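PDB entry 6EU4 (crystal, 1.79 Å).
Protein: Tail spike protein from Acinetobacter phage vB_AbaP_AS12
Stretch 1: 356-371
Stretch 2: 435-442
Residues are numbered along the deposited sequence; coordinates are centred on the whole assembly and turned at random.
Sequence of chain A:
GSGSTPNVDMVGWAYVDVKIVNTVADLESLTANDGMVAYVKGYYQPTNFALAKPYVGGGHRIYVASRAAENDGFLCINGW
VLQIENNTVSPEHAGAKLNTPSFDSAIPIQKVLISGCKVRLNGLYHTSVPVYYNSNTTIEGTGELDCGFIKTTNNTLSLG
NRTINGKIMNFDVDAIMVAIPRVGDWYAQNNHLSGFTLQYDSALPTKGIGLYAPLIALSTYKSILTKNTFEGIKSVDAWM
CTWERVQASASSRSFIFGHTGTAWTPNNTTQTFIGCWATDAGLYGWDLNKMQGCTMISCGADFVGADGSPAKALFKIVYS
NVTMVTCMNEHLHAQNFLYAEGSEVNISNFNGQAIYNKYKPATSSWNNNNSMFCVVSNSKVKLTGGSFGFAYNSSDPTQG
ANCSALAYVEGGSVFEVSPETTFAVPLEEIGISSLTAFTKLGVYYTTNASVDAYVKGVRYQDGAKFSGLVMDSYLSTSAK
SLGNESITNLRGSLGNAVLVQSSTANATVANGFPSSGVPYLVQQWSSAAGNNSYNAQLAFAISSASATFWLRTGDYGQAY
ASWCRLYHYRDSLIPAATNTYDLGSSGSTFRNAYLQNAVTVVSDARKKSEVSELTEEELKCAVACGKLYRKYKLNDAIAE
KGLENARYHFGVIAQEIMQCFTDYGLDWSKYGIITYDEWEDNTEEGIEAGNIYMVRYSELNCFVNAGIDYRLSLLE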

# COMPACT_ATOMS: atom_id res chain seq x y z
N TYR A 356 -22.33 -12.93 5.98
CA TYR A 356 -23.70 -13.05 6.47
C TYR A 356 -23.80 -12.38 7.83
O TYR A 356 -23.57 -12.99 8.87
CB TYR A 356 -24.09 -14.52 6.50
CG TYR A 356 -23.97 -15.06 5.12
CD1 TYR A 356 -24.90 -14.72 4.14
CD2 TYR A 356 -22.87 -15.80 4.75
CE1 TYR A 356 -24.77 -15.18 2.83
CE2 TYR A 356 -22.74 -16.28 3.44
CZ TYR A 356 -23.68 -15.95 2.50
OH TYR A 356 -23.52 -16.42 1.20
N ASN A 357 -24.13 -11.08 7.81
CA ASN A 357 -24.09 -10.24 9.00
C ASN A 357 -25.45 -10.30 9.72
O ASN A 357 -26.22 -9.34 9.76
CB ASN A 357 -23.72 -8.80 8.63
CG ASN A 357 -24.67 -8.18 7.59
OD1 ASN A 357 -25.04 -8.80 6.60
ND2 ASN A 357 -25.06 -6.94 7.84
N LYS A 358 -25.70 -11.47 10.31
CA LYS A 358 -26.97 -11.74 10.97
C LYS A 358 -26.82 -12.19 12.42
O LYS A 358 -27.78 -12.74 12.99
CB LYS A 358 -27.76 -12.81 10.19
CG LYS A 358 -27.03 -14.14 10.05
CD LYS A 358 -27.91 -15.18 9.32
CE LYS A 358 -27.21 -16.53 9.26
NZ LYS A 358 -28.00 -17.54 8.51
N TYR A 359 -25.66 -11.98 13.03
CA TYR A 359 -25.36 -12.55 14.34
C TYR A 359 -25.29 -11.47 15.41
O TYR A 359 -24.81 -10.36 15.18
CB TYR A 359 -24.07 -13.34 14.28
CG TYR A 359 -24.16 -14.48 13.30
CD1 TYR A 359 -24.88 -15.63 13.63
CD2 TYR A 359 -23.57 -14.41 12.04
CE1 TYR A 359 -24.99 -16.67 12.77
CE2 TYR A 359 -23.69 -15.46 11.15
CZ TYR A 359 -24.41 -16.58 11.53
OH TYR A 359 -24.56 -17.67 10.70
N LYS A 360 -25.75 -11.83 16.61
CA LYS A 360 -25.82 -10.92 17.74
C LYS A 360 -25.34 -11.62 19.00
O LYS A 360 -25.57 -12.82 19.18
CB LYS A 360 -27.25 -10.42 17.96
CG LYS A 360 -27.81 -9.65 16.78
CD LYS A 360 -29.25 -9.21 16.97
CE LYS A 360 -29.69 -8.44 15.76
NZ LYS A 360 -31.13 -8.02 15.87
N PRO A 361 -24.71 -10.87 19.91
CA PRO A 361 -24.35 -11.43 21.22
C PRO A 361 -25.57 -11.59 22.11
O PRO A 361 -26.58 -10.89 21.96
CB PRO A 361 -23.39 -10.38 21.79
CG PRO A 361 -23.93 -9.09 21.27
CD PRO A 361 -24.39 -9.43 19.84
N ALA A 362 -25.46 -12.51 23.06
CA ALA A 362 -26.54 -12.69 24.03
C ALA A 362 -26.74 -11.43 24.86
O ALA A 362 -27.88 -11.04 25.14
CB ALA A 362 -26.24 -13.88 24.94
N THR A 363 -25.65 -10.80 25.27
CA THR A 363 -25.68 -9.57 26.06
C THR A 363 -24.66 -8.61 25.48
O THR A 363 -23.48 -8.94 25.43
CB THR A 363 -25.34 -9.86 27.52
OG1 THR A 363 -26.35 -10.73 28.06
CG2 THR A 363 -25.31 -8.57 28.33
N SER A 364 -25.12 -7.45 25.04
CA SER A 364 -24.24 -6.55 24.33
C SER A 364 -23.50 -5.62 25.30
O SER A 364 -23.92 -5.41 26.44
CB SER A 364 -25.02 -5.73 23.30
OG SER A 364 -25.87 -4.78 23.93
N SER A 365 -22.39 -5.08 24.82
CA SER A 365 -21.60 -4.11 25.57
C SER A 365 -20.77 -3.32 24.58
O SER A 365 -20.75 -3.61 23.39
CB SER A 365 -20.72 -4.80 26.61
OG SER A 365 -19.72 -5.56 25.97
N TRP A 366 -20.04 -2.33 25.10
CA TRP A 366 -19.20 -1.48 24.24
C TRP A 366 -18.21 -2.29 23.41
O TRP A 366 -17.83 -1.86 22.31
CB TRP A 366 -18.45 -0.45 25.09
CG TRP A 366 -17.44 -1.06 25.98
CD1 TRP A 366 -17.66 -1.63 27.20
CD2 TRP A 366 -16.03 -1.18 25.73
NE1 TRP A 366 -16.49 -2.10 27.73
CE2 TRP A 366 -15.47 -1.84 26.84
CE3 TRP A 366 -15.19 -0.79 24.69
CZ2 TRP A 366 -14.12 -2.12 26.93
CZ3 TRP A 366 -13.85 -1.08 24.77
CH2 TRP A 366 -13.32 -1.74 25.89
N ASN A 367 -17.73 -3.43 23.92
CA ASN A 367 -16.75 -4.23 23.19
C ASN A 367 -17.31 -5.57 22.74
O ASN A 367 -16.55 -6.48 22.44
CB ASN A 367 -15.49 -4.45 24.02
CG ASN A 367 -15.74 -5.26 25.29
OD1 ASN A 367 -16.88 -5.47 25.70
ND2 ASN A 367 -14.66 -5.68 25.94
N ASN A 368 -18.63 -5.71 22.71
CA ASN A 368 -19.26 -6.97 22.32
C ASN A 368 -20.61 -6.61 21.70
O ASN A 368 -21.63 -6.54 22.40
CB ASN A 368 -19.42 -7.88 23.52
CG ASN A 368 -19.97 -9.24 23.17
OD1 ASN A 368 -19.99 -9.64 22.00
ND2 ASN A 368 -20.39 -9.98 24.18
N ASN A 369 -20.62 -6.34 20.39
CA ASN A 369 -21.84 -5.83 19.78
C ASN A 369 -21.93 -6.21 18.31
O ASN A 369 -20.99 -6.73 17.72
CB ASN A 369 -21.95 -4.31 19.97
CG ASN A 369 -20.69 -3.58 19.54
OD1 ASN A 369 -20.37 -3.52 18.36
ND2 ASN A 369 -19.98 -3.01 20.50
N ASN A 370 -23.12 -6.00 17.74
CA ASN A 370 -23.41 -6.53 16.41
C ASN A 370 -23.08 -5.49 15.34
O ASN A 370 -23.96 -4.90 14.71
CB ASN A 370 -24.84 -7.03 16.30
CG ASN A 370 -25.92 -5.91 16.33
OD1 ASN A 370 -25.88 -4.97 17.13
ND2 ASN A 370 -26.92 -6.08 15.46
N SER A 371 -21.78 -5.31 15.13
CA SER A 371 -21.26 -4.38 14.14
C SER A 371 -20.21 -5.05 13.27
O SER A 371 -19.41 -5.86 13.75
CB SER A 371 -20.67 -3.13 14.81
OG SER A 371 -19.62 -3.43 15.72
N LEU A 435 -26.50 3.37 22.31
CA LEU A 435 -26.81 1.95 22.34
C LEU A 435 -25.56 1.11 22.07
O LEU A 435 -24.54 1.59 21.59
CB LEU A 435 -27.89 1.62 21.29
CG LEU A 435 -29.19 2.44 21.34
CD1 LEU A 435 -30.14 1.98 20.23
CD2 LEU A 435 -29.87 2.34 22.69
N THR A 436 -25.68 -0.20 22.37
CA THR A 436 -24.67 -1.18 21.98
C THR A 436 -25.30 -2.36 21.25
O THR A 436 -24.69 -3.43 21.15
CB THR A 436 -23.84 -1.69 23.17
OG1 THR A 436 -24.70 -2.27 24.16
CG2 THR A 436 -23.02 -0.55 23.79
N ALA A 437 -26.52 -2.19 20.75
CA ALA A 437 -27.21 -3.20 19.96
C ALA A 437 -27.99 -2.48 18.88
O ALA A 437 -28.74 -1.54 19.18
CB ALA A 437 -28.16 -4.05 20.83
N PHE A 438 -27.82 -2.92 17.64
CA PHE A 438 -28.28 -2.19 16.48
C PHE A 438 -29.21 -3.03 15.62
O PHE A 438 -29.19 -4.27 15.67
CB PHE A 438 -27.06 -1.71 15.69
CG PHE A 438 -26.04 -1.06 16.59
CD1 PHE A 438 -26.28 0.19 17.12
CD2 PHE A 438 -24.89 -1.74 16.98
CE1 PHE A 438 -25.39 0.77 18.02
CE2 PHE A 438 -23.99 -1.14 17.86
CZ PHE A 438 -24.25 0.09 18.38
N THR A 439 -30.04 -2.33 14.84
CA THR A 439 -31.02 -3.00 13.98
C THR A 439 -31.03 -2.47 12.56
O THR A 439 -31.92 -2.83 11.78
CB THR A 439 -32.42 -2.86 14.59
OG1 THR A 439 -32.76 -1.47 14.67
CG2 THR A 439 -32.48 -3.45 16.00
N LYS A 440 -30.07 -1.63 12.20
CA LYS A 440 -29.90 -1.18 10.83
C LYS A 440 -28.42 -1.18 10.47
O LYS A 440 -27.56 -1.06 11.33
CB LYS A 440 -30.48 0.23 10.63
CG LYS A 440 -31.99 0.31 10.86
CD LYS A 440 -32.49 1.71 10.57
CE LYS A 440 -34.01 1.76 10.52
NZ LYS A 440 -34.60 1.28 11.77
N LEU A 441 -28.15 -1.28 9.17
CA LEU A 441 -26.77 -1.29 8.66
C LEU A 441 -26.29 0.16 8.62
O LEU A 441 -26.20 0.80 7.57
CB LEU A 441 -26.72 -1.97 7.29
CG LEU A 441 -25.33 -2.19 6.70
CD1 LEU A 441 -24.54 -3.21 7.54
CD2 LEU A 441 -25.45 -2.65 5.24
N GLY A 442 -25.98 0.68 9.81
CA GLY A 442 -25.60 2.06 9.97
C GLY A 442 -24.25 2.22 10.66
O GLY A 442 -23.63 1.25 11.10
O HOH W 1 -29.85 -5.86 17.87
O HOH W 2 -25.00 -5.92 19.98

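Both stretches lack regular helix, and stretch 2 has no strand either. Their backbones come closest at Ser365 and Thr436, where the CA atoms lie 5.6 Å apart. A type I beta turn runs from Ser365 to Asn368. It is closed by Asn368 N to Ser365 O at 3.1 Å, and Ser365 N also bonds to Asn368 O at 2.9 Å. No direct backbone-to-backbone hydrogen bond joins the two stretches.

The side chain of Asn370 supplies the main polar link. Its amide pairs with the backbone of Phe438 in both directions. Phe438 N donates to Asn370 OD1 at 2.9 Å, and Asn370 ND2 donates to Phe438 O at 2.9 Å. One side chain thus satisfies both backbone polar groups of a residue outside regular structure. Water 2 adds a bridge, accepting from Asn370 N (2.9 Å) and donating to Thr436 O (2.8 Å).

Thr436 points toward stretch 1. Its OG1 hydrogen-bonds with Ser364 OG at 2.8 Å, and either hydroxyl could donate. Its CG2 packs against the turn, 3.7 Å from Trp366 N. Asn369 ND2 donates to Ser365 O at 3.1 Å, tying its side chain to the turn, while Asn369 CB sits 3.1 Å from Thr436 O. Farther along, Leu441 CD1 meets Asn357 ND2 at 3.8 Å.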